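Local atomic coordinates of TRNA (adenine(9)-n1)-methyltransferase (Sulfolobus acidocaldarius, PDB entry 5A7Z), a protein that catalyses the S-adenosyl-L-methionine-dependent methylation of N1 of adenosine at position 9 of tRNA. Residues 22-27 against 46-51; 64-69 against 86-91; 176-181 against 227-232. All blocks are in the same frame, centred on the assembly; numbering follows the deposited sequence.

Interaction 1 of 3, residues 22-27 against 46-51; sequences TLAKVF and PSLQSL
Phe27 sets CG trans to its own backbone N (chi1 -165°), whereas Leu48 sets CG trans to its carbonyl carbon (chi1 -74°), and the two torsions bring the phenyl edge beside Leu48 CD2. Phe27, Ala24 and Leu23 of helix 22-33 thereby pack on the first turn of helix 48-57. Phe27 CD2 is 3.4 Å from Leu48 O, near the ring plane, and at the same edge Phe27 CE2 is 3.9 Å from Leu51 CB. The branches of Leu48 separate: Leu48 CD2 lies 4.1 Å from Phe27 CD2, and Leu48 CD1 rests 3.6 Å from Ala24 O. Backbones approach most closely at Ala24 and Gln49, whose CA atoms are 4.9 Å apart; there Ala24 CB packs on Leu48 CB at 3.8 Å. Next to it, Leu23 CD2 touches Gln49 CG at 3.8 Å. Gln49 NE2 hydrogen-bonds to Leu143 O and Arg140 O, outside this helix pair. Ser47 N-caps helix 48-57 through a weak bond from Ser50 N. The two segments share no hydrogen bond, and all six touching residues are buried, so the helices are joined by apolar side-chain contact and by carbon atoms resting on backbone carbonyl oxygens, while the buried amide nitrogen of Gln49 is satisfied by another part of the chain.

Interaction 2 of 3, residues 64-69 against 86-91; sequences EERREG and TETSRY
Arg67 and Ser89 form an antiparallel hydrogen-bonded pair, with Arg67 N 3.2 Å from Ser89 O and Ser89 N 3.0 Å from Arg67 O. Gly69 and Glu87 repeat the pattern: Gly69 N bonds to Glu87 O and Glu87 N to Gly69 O. Toward Tyr91 the register slips by one residue: Glu65 and Arg66 together face Arg90, a beta bulge, and only Glu65 N bonds to Arg90 O, at 3.0 Å. A water at the bulge donates to Glu65 O and hydrogen-bonds with Ser89 OG (2.8 Å). The guanidinium groups of the bulge residue Arg66 and of Arg90 overlap off-centre with planes 30° apart, although their very short NH2-NH2 separation makes the exact placement doubtful. Glu64 CG lies along Tyr91, 3.7 Å from Tyr91 CE1. Further out, Arg67 NH1 forms a salt bridge to the syn side of Glu65 OE2 (3.1 Å), an oxygen that also hydrogen-bonds to Thr92 OG1. Arg67 additionally makes a cation-pi contact with Tyr40, and Glu87 OE1 pairs with Lys79 NZ. The antiparallel pair lies at the protein surface: the chain turns a corner at Arg90, and strands 87-89 and 91-95 both pair with the long strand 60-75 in the mixed sheet that also holds 38-40 and 78-82.

Interaction 3 of 3, residues 176-181 against 227-232; sequences VILDPY and VKIQLR
Val227 lies beside Leu178 in a parallel beta bridge within the TRM10-type methyltransferase domain, a member of the SPOUT class. Two backbone bonds define the pairing: Val227 N donates to Ile177 O at 2.8 Å, and Asp179 N donates to Val227 O at 2.9 Å. Val227 thus bonds to the residues before and after Leu178, the signature of parallel strands. Its side chain can be followed outward. Val227 CB is 3.7 Å from Val176 CG2. Val227 CG1, set trans to the backbone N (chi1 156°), turns to the Leu178 side and stands 4.3 Å from Leu178 CD2. Val227 CG2 meets Val176 CG2 at 3.2 Å, tighter than usual for two methyl groups, so the exact spacing there is doubtful. Beyond the bridge, Leu178 CD2 also touches Ile229 CD1 at 3.7 Å, continuing the apolar row, and Ile229 packs against Ile263 of helix 259-265. Lys228 takes another course: Lys228 CB sits 3.3 Å from Asp179 O, while its extended chain leads away from the segment. On its other edge strand 175-178 pairs with strand 196-202, so it is an interior strand of the sheet, and Val227 also packs on Val184. Asp179 OD2 forms salt bridges with Arg207 and Arg226, which hold the carboxylate from outside the two segments. The other oxygen closes an Asx turn at the end of segment 176-181: Tyr181 N donates to Asp179 OD1 at 3.1 Å, approaching from well above the carboxylate plane.

Overall arrangement
The three contacts come in series along the chain, each closing before the next opens. Interactions 1 and 2 belong to the N-terminal part and lie on the same side of the chain's centre, with their own centres 19 Å apart; helix 48-57 of interaction 1 is followed in the chain by strand 60-75, which carries interaction 2. Interaction 3 lies on the opposite side, in a separate mixed sheet, its centre 29 Å from that of interaction 1 and 48 Å from that of interaction 2. Together they sample an elongated molecule: the helix pair nearer the middle, the antiparallel strand pair of interaction 2 at the far end, and across the centre the parallel strand pair of the TRM10-type methyltransferase domain.

Interaction 1 of 3, residues 22-27 against 46-51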
loop_
_atom_site.group_PDB
_atom_site.type_symbol
_atom_site.label_atom_id
_atom_site.label_comp_id
_atom_site.label_asym_id
_atom_site.label_seq_id
_atom_site.Cartn_x
_atom_site.Cartn_y
_atom_site.Cartn_z
ATOM N N THR A 22 -5.644 -5.487 -5.203
ATOM C CA THR A 22 -6.392 -4.390 -5.758
ATOM C C THR A 22 -5.848 -3.905 -7.089
ATOM O O THR A 22 -6.599 -3.702 -8.040
ATOM C CB THR A 22 -6.386 -3.193 -4.795
ATOM O OG1 THR A 22 -6.858 -3.607 -3.505
ATOM C CG2 THR A 22 -7.287 -2.112 -5.317
ATOM N N LEU A 23 -4.537 -3.677 -7.149
ATOM C CA LEU A 23 -3.940 -3.132 -8.356
ATOM C C LEU A 23 -3.915 -4.159 -9.519
ATOM O O LEU A 23 -4.100 -3.809 -10.700
ATOM C CB LEU A 23 -2.562 -2.583 -8.045
ATOM C CG LEU A 23 -1.958 -1.638 -9.085
ATOM C CD1 LEU A 23 -2.807 -0.390 -9.326
ATOM C CD2 LEU A 23 -0.545 -1.254 -8.648
ATOM N N ALA A 24 -3.747 -5.423 -9.175
ATOM C CA ALA A 24 -3.866 -6.494 -10.147
ATOM C C ALA A 24 -5.259 -6.540 -10.722
ATOM O O ALA A 24 -5.441 -6.810 -11.898
ATOM C CB ALA A 24 -3.528 -7.832 -9.496
ATOM N N LYS A 25 -6.258 -6.337 -9.880
ATOM C CA LYS A 25 -7.631 -6.388 -10.335
ATOM C C LYS A 25 -7.919 -5.322 -11.407
ATOM O O LYS A 25 -8.490 -5.627 -12.432
ATOM C CB LYS A 25 -8.587 -6.191 -9.165
ATOM C CG LYS A 25 -10.042 -6.421 -9.505
ATOM C CD LYS A 25 -10.952 -5.713 -8.526
ATOM C CE LYS A 25 -12.377 -6.256 -8.585
ATOM N NZ LYS A 25 -13.267 -5.366 -9.361
ATOM N N VAL A 26 -7.513 -4.082 -11.159
ATOM C CA VAL A 26 -7.800 -2.998 -12.107
ATOM C C VAL A 26 -6.978 -3.153 -13.403
ATOM O O VAL A 26 -7.436 -2.800 -14.491
ATOM C CB VAL A 26 -7.594 -1.597 -11.456
ATOM C CG1 VAL A 26 -8.439 -1.472 -10.203
ATOM C CG2 VAL A 26 -6.135 -1.342 -11.104
ATOM N N PHE A 27 -5.770 -3.695 -13.287
ATOM C CA PHE A 27 -4.949 -3.925 -14.455
ATOM C C PHE A 27 -5.581 -5.012 -15.283
ATOM O O PHE A 27 -5.803 -4.829 -16.481
ATOM C CB PHE A 27 -3.527 -4.302 -14.055
ATOM C CG PHE A 27 -2.514 -4.205 -15.175
ATOM C CD1 PHE A 27 -2.842 -3.640 -16.420
ATOM C CD2 PHE A 27 -1.191 -4.602 -14.952
ATOM C CE1 PHE A 27 -1.886 -3.539 -17.419
ATOM C CE2 PHE A 27 -0.239 -4.496 -15.941
ATOM C CZ PHE A 27 -0.583 -3.970 -17.178
ATOM N N PRO A 46 6.568 -11.931 -11.431
ATOM C CA PRO A 46 5.338 -12.512 -11.949
ATOM C C PRO A 46 4.114 -12.089 -11.143
ATOM O O PRO A 46 3.539 -12.888 -10.447
ATOM C CB PRO A 46 5.594 -14.020 -11.843
ATOM C CG PRO A 46 6.550 -14.162 -10.713
ATOM C CD PRO A 46 7.367 -12.904 -10.652
ATOM N N SER A 47 3.729 -10.821 -11.264
ATOM C CA SER A 47 2.623 -10.265 -10.525
ATOM C C SER A 47 2.127 -9.074 -11.322
ATOM O O SER A 47 2.921 -8.222 -11.648
ATOM C CB SER A 47 3.112 -9.797 -9.139
ATOM O OG SER A 47 2.234 -8.866 -8.560
ATOM N N LEU A 48 0.825 -9.003 -11.599
ATOM C CA LEU A 48 0.274 -7.863 -12.353
ATOM C C LEU A 48 0.497 -6.590 -11.604
ATOM O O LEU A 48 0.489 -5.520 -12.202
ATOM C CB LEU A 48 -1.231 -8.011 -12.577
ATOM C CG LEU A 48 -1.710 -9.024 -13.599
ATOM C CD1 LEU A 48 -3.220 -9.039 -13.622
ATOM C CD2 LEU A 48 -1.151 -8.690 -14.980
ATOM N N GLN A 49 0.636 -6.679 -10.284
ATOM C CA GLN A 49 0.855 -5.471 -9.478
ATOM C C GLN A 49 2.243 -4.932 -9.706
ATOM O O GLN A 49 2.444 -3.724 -9.691
ATOM C CB GLN A 49 0.638 -5.744 -7.976
ATOM C CG GLN A 49 0.786 -4.503 -7.077
ATOM C CD GLN A 49 2.232 -4.205 -6.725
ATOM O OE1 GLN A 49 3.090 -5.044 -6.896
ATOM N NE2 GLN A 49 2.501 -3.000 -6.243
ATOM N N SER A 50 3.204 -5.840 -9.865
ATOM C CA SER A 50 4.603 -5.490 -10.160
ATOM C C SER A 50 4.693 -4.893 -11.557
ATOM O O SER A 50 5.395 -3.952 -11.789
ATOM C CB SER A 50 5.499 -6.728 -10.069
ATOM O OG SER A 50 5.454 -7.320 -8.755
ATOM N N LEU A 51 3.930 -5.419 -12.474
ATOM C CA LEU A 51 3.977 -4.914 -13.812
ATOM C C LEU A 51 3.348 -3.552 -13.821
ATOM O O LEU A 51 3.873 -2.644 -14.430
ATOM C CB LEU A 51 3.267 -5.857 -14.772
ATOM C CG LEU A 51 3.809 -7.300 -14.781
ATOM C CD1 LEU A 51 3.076 -8.101 -15.852
ATOM C CD2 LEU A 51 5.306 -7.359 -15.030
#

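Interaction 2 of 3, residues 64-69 against 86-91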
loop_
_atom_site.group_PDB
_atom_site.type_symbol
_atom_site.label_atom_id
_atom_site.label_comp_id
_atom_site.label_asym_id
_atom_site.label_seq_id
_atom_site.Cartn_x
_atom_site.Cartn_y
_atom_site.Cartn_z
ATOM N N GLU A 64 3.424 -5.373 -29.107
ATOM C CA GLU A 64 2.705 -6.372 -29.825
ATOM C C GLU A 64 3.665 -7.235 -30.587
ATOM O O GLU A 64 4.423 -6.751 -31.388
ATOM C CB GLU A 64 1.728 -5.712 -30.770
ATOM C CG GLU A 64 0.622 -6.625 -31.240
ATOM C CD GLU A 64 -0.132 -6.020 -32.405
ATOM O OE1 GLU A 64 -0.167 -4.780 -32.515
ATOM O OE2 GLU A 64 -0.653 -6.782 -33.221
ATOM N N GLU A 65 3.668 -8.498 -30.267
ATOM C CA GLU A 65 4.630 -9.424 -30.782
ATOM C C GLU A 65 4.370 -10.819 -30.269
ATOM O O GLU A 65 3.909 -11.035 -29.182
ATOM C CB GLU A 65 6.060 -8.966 -30.487
ATOM C CG GLU A 65 6.518 -9.115 -29.062
ATOM C CD GLU A 65 8.016 -9.170 -28.930
ATOM O OE1 GLU A 65 8.718 -8.905 -29.884
ATOM O OE2 GLU A 65 8.497 -9.481 -27.871
ATOM N N ARG A 66 4.656 -11.767 -31.107
ATOM C CA ARG A 66 4.336 -13.153 -30.833
ATOM C C ARG A 66 5.515 -13.868 -30.158
ATOM O O ARG A 66 6.607 -13.848 -30.651
ATOM C CB ARG A 66 3.910 -13.871 -32.113
ATOM C CG ARG A 66 4.205 -15.372 -32.125
ATOM C CD ARG A 66 3.001 -16.199 -31.735
ATOM N NE ARG A 66 1.906 -16.061 -32.698
ATOM C CZ ARG A 66 0.789 -16.788 -32.674
ATOM N NH1 ARG A 66 0.615 -17.730 -31.757
ATOM N NH2 ARG A 66 -0.153 -16.581 -33.574
ATOM N N ARG A 67 5.270 -14.458 -28.998
ATOM C CA ARG A 67 6.283 -15.173 -28.256
ATOM C C ARG A 67 5.709 -16.459 -27.730
ATOM O O ARG A 67 4.496 -16.628 -27.613
ATOM C CB ARG A 67 6.784 -14.348 -27.068
ATOM C CG ARG A 67 7.324 -12.963 -27.427
ATOM C CD ARG A 67 8.606 -13.066 -28.217
ATOM N NE ARG A 67 9.668 -13.624 -27.384
ATOM C CZ ARG A 67 10.396 -12.905 -26.548
ATOM N NH1 ARG A 67 10.197 -11.604 -26.467
ATOM N NH2 ARG A 67 11.301 -13.486 -25.796
ATOM N N GLU A 68 6.578 -17.378 -27.395
ATOM C CA GLU A 68 6.163 -18.538 -26.683
ATOM C C GLU A 68 6.854 -18.447 -25.352
ATOM O O GLU A 68 7.768 -17.681 -25.199
ATOM C CB GLU A 68 6.575 -19.803 -27.430
ATOM C CG GLU A 68 8.064 -20.018 -27.479
ATOM C CD GLU A 68 8.420 -21.326 -28.149
ATOM O OE1 GLU A 68 7.961 -21.555 -29.310
ATOM O OE2 GLU A 68 9.140 -22.131 -27.507
ATOM N N GLY A 69 6.407 -19.196 -24.373
ATOM C CA GLY A 69 7.110 -19.200 -23.121
ATOM C C GLY A 69 6.443 -20.181 -22.234
ATOM O O GLY A 69 5.497 -20.856 -22.639
ATOM N N THR A 86 5.204 -23.964 -24.094
ATOM C CA THR A 86 4.109 -24.277 -25.005
ATOM C C THR A 86 3.053 -23.189 -25.080
ATOM O O THR A 86 2.092 -23.331 -25.826
ATOM C CB THR A 86 3.396 -25.571 -24.591
ATOM O OG1 THR A 86 3.050 -25.508 -23.196
ATOM C CG2 THR A 86 4.272 -26.755 -24.848
ATOM N N GLU A 87 3.187 -22.144 -24.263
ATOM C CA GLU A 87 2.197 -21.087 -24.238
ATOM C C GLU A 87 2.599 -20.011 -25.249
ATOM O O GLU A 87 3.755 -19.888 -25.610
ATOM C CB GLU A 87 2.068 -20.515 -22.835
ATOM C CG GLU A 87 1.820 -21.555 -21.741
ATOM C CD GLU A 87 0.333 -21.877 -21.504
ATOM O OE1 GLU A 87 -0.537 -21.447 -22.300
ATOM O OE2 GLU A 87 0.036 -22.571 -20.508
ATOM N N THR A 88 1.630 -19.266 -25.721
ATOM C CA THR A 88 1.851 -18.156 -26.636
ATOM C C THR A 88 1.361 -16.891 -25.970
ATOM O O THR A 88 0.397 -16.939 -25.258
ATOM C CB THR A 88 1.010 -18.344 -27.883
ATOM O OG1 THR A 88 1.446 -19.512 -28.530
ATOM C CG2 THR A 88 1.154 -17.177 -28.834
ATOM N N SER A 89 2.004 -15.758 -26.243
ATOM C CA SER A 89 1.410 -14.435 -25.962
ATOM C C SER A 89 1.502 -13.617 -27.221
ATOM O O SER A 89 2.279 -13.957 -28.094
ATOM C CB SER A 89 2.140 -13.740 -24.829
ATOM O OG SER A 89 3.551 -13.943 -24.910
ATOM N N ARG A 90 0.680 -12.571 -27.320
ATOM C CA ARG A 90 0.704 -11.608 -28.443
ATOM C C ARG A 90 1.198 -10.244 -28.004
ATOM O O ARG A 90 1.209 -9.293 -28.801
ATOM C CB ARG A 90 -0.727 -11.410 -28.973
ATOM C CG ARG A 90 -1.380 -12.672 -29.498
ATOM C CD ARG A 90 -0.494 -13.293 -30.567
ATOM N NE ARG A 90 -1.301 -14.031 -31.515
ATOM C CZ ARG A 90 -1.416 -13.746 -32.802
ATOM N NH1 ARG A 90 -0.739 -12.748 -33.352
ATOM N NH2 ARG A 90 -2.212 -14.482 -33.537
ATOM N N TYR A 91 1.489 -10.113 -26.702
ATOM C CA TYR A 91 1.946 -8.864 -26.103
ATOM C C TYR A 91 3.076 -9.178 -25.144
ATOM O O TYR A 91 2.994 -10.142 -24.345
ATOM C CB TYR A 91 0.795 -8.162 -25.388
ATOM C CG TYR A 91 -0.228 -7.630 -26.354
ATOM C CD1 TYR A 91 -0.027 -6.432 -27.007
ATOM C CD2 TYR A 91 -1.348 -8.385 -26.696
ATOM C CE1 TYR A 91 -0.938 -5.953 -27.948
ATOM C CE2 TYR A 91 -2.287 -7.902 -27.592
ATOM C CZ TYR A 91 -2.068 -6.700 -28.230
ATOM O OH TYR A 91 -2.958 -6.254 -29.190
HETATM O O HOH W 1 4.456 -11.799 -26.400
#

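Interaction 3 of 3, residues 176-181 against 227-232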
loop_
_atom_site.group_PDB
_atom_site.type_symbol
_atom_site.label_atom_id
_atom_site.label_comp_id
_atom_site.label_asym_id
_atom_site.label_seq_id
_atom_site.Cartn_x
_atom_site.Cartn_y
_atom_site.Cartn_z
ATOM N N VAL A 176 -9.469 4.121 10.620
ATOM C CA VAL A 176 -9.102 3.707 11.953
ATOM C C VAL A 176 -7.727 4.289 12.267
ATOM O O VAL A 176 -6.975 4.617 11.354
ATOM C CB VAL A 176 -9.105 2.198 12.049
ATOM C CG1 VAL A 176 -7.946 1.618 11.267
ATOM C CG2 VAL A 176 -9.056 1.760 13.494
ATOM N N ILE A 177 -7.440 4.497 13.550
ATOM C CA ILE A 177 -6.197 5.099 13.986
ATOM C C ILE A 177 -5.366 4.007 14.643
ATOM O O ILE A 177 -5.825 3.328 15.557
ATOM C CB ILE A 177 -6.422 6.205 15.048
ATOM C CG1 ILE A 177 -7.540 7.178 14.648
ATOM C CG2 ILE A 177 -5.137 6.950 15.335
ATOM C CD1 ILE A 177 -7.376 7.859 13.311
ATOM N N LEU A 178 -4.127 3.872 14.204
ATOM C CA LEU A 178 -3.242 2.898 14.785
ATOM C C LEU A 178 -2.540 3.498 15.968
ATOM O O LEU A 178 -1.899 4.513 15.858
ATOM C CB LEU A 178 -2.272 2.368 13.725
ATOM C CG LEU A 178 -3.124 1.501 12.779
ATOM C CD1 LEU A 178 -2.763 1.679 11.338
ATOM C CD2 LEU A 178 -3.080 0.039 13.199
ATOM N N ASP A 179 -2.726 2.867 17.113
ATOM C CA ASP A 179 -2.362 3.447 18.392
ATOM C C ASP A 179 -2.017 2.317 19.367
ATOM O O ASP A 179 -2.902 1.557 19.762
ATOM C CB ASP A 179 -3.539 4.265 18.933
ATOM C CG ASP A 179 -3.180 5.082 20.186
ATOM O OD1 ASP A 179 -2.053 4.966 20.690
ATOM O OD2 ASP A 179 -4.049 5.847 20.659
ATOM N N PRO A 180 -0.742 2.209 19.761
ATOM C CA PRO A 180 -0.323 1.195 20.752
ATOM C C PRO A 180 -1.154 1.224 22.021
ATOM O O PRO A 180 -1.256 0.217 22.725
ATOM C CB PRO A 180 1.126 1.577 21.075
ATOM C CG PRO A 180 1.347 2.942 20.484
ATOM C CD PRO A 180 0.382 3.068 19.345
ATOM N N TYR A 181 -1.738 2.377 22.309
ATOM C CA TYR A 181 -2.492 2.570 23.530
ATOM C C TYR A 181 -3.976 2.742 23.235
ATOM O O TYR A 181 -4.736 3.156 24.096
ATOM C CB TYR A 181 -1.943 3.782 24.270
ATOM C CG TYR A 181 -0.624 3.533 24.972
ATOM C CD1 TYR A 181 -0.581 2.834 26.176
ATOM C CD2 TYR A 181 0.570 4.027 24.463
ATOM C CE1 TYR A 181 0.610 2.625 26.845
ATOM C CE2 TYR A 181 1.767 3.815 25.126
ATOM C CZ TYR A 181 1.773 3.119 26.323
ATOM O OH TYR A 181 2.946 2.899 27.002
ATOM N N VAL A 227 -6.860 1.580 17.432
ATOM C CA VAL A 227 -6.674 0.161 17.297
ATOM C C VAL A 227 -5.230 -0.190 17.639
ATOM O O VAL A 227 -4.297 0.376 17.076
ATOM C CB VAL A 227 -7.065 -0.268 15.880
ATOM C CG1 VAL A 227 -6.380 -1.552 15.466
ATOM C CG2 VAL A 227 -8.572 -0.415 15.804
ATOM N N LYS A 228 -5.053 -1.059 18.637
ATOM C CA LYS A 228 -3.716 -1.535 18.993
ATOM C C LYS A 228 -3.451 -2.913 18.382
ATOM O O LYS A 228 -4.277 -3.829 18.462
ATOM C CB LYS A 228 -3.513 -1.578 20.512
ATOM C CG LYS A 228 -4.631 -2.251 21.276
ATOM C CD LYS A 228 -4.281 -2.408 22.741
ATOM C CE LYS A 228 -5.523 -2.727 23.554
ATOM N NZ LYS A 228 -5.187 -2.953 24.992
ATOM N N ILE A 229 -2.307 -3.034 17.740
ATOM C CA ILE A 229 -1.902 -4.280 17.147
ATOM C C ILE A 229 -1.123 -5.087 18.184
ATOM O O ILE A 229 -0.141 -4.604 18.704
ATOM C CB ILE A 229 -1.016 -4.031 15.929
ATOM C CG1 ILE A 229 -1.868 -3.481 14.780
ATOM C CG2 ILE A 229 -0.303 -5.320 15.532
ATOM C CD1 ILE A 229 -1.061 -3.074 13.562
ATOM N N GLN A 230 -1.598 -6.299 18.486
ATOM C CA GLN A 230 -0.953 -7.200 19.476
ATOM C C GLN A 230 -0.547 -8.544 18.868
ATOM O O GLN A 230 -1.189 -9.051 17.954
ATOM C CB GLN A 230 -1.898 -7.494 20.631
ATOM C CG GLN A 230 -2.511 -6.274 21.271
ATOM C CD GLN A 230 -3.206 -6.622 22.559
ATOM O OE1 GLN A 230 -3.878 -7.649 22.650
ATOM N NE2 GLN A 230 -3.050 -5.779 23.564
ATOM N N LEU A 231 0.508 -9.124 19.407
ATOM C CA LEU A 231 0.880 -10.479 19.084
ATOM C C LEU A 231 0.719 -11.299 20.353
ATOM O O LEU A 231 1.301 -10.964 21.386
ATOM C CB LEU A 231 2.326 -10.515 18.618
ATOM C CG LEU A 231 2.885 -11.863 18.178
ATOM C CD1 LEU A 231 2.291 -12.257 16.835
ATOM C CD2 LEU A 231 4.404 -11.802 18.105
ATOM N N ARG A 232 -0.103 -12.345 20.284
ATOM C CA ARG A 232 -0.322 -13.237 21.420
ATOM C C ARG A 232 -0.758 -12.427 22.638
ATOM O O ARG A 232 -0.210 -12.569 23.733
ATOM C CB ARG A 232 0.948 -14.043 21.721
ATOM C CG ARG A 232 1.258 -15.098 20.670
ATOM C CD ARG A 232 2.376 -16.034 21.120
ATOM N NE ARG A 232 3.689 -15.528 20.729
ATOM C CZ ARG A 232 4.258 -15.732 19.542
ATOM N NH1 ARG A 232 3.642 -16.456 18.603
ATOM N NH2 ARG A 232 5.447 -15.199 19.287
#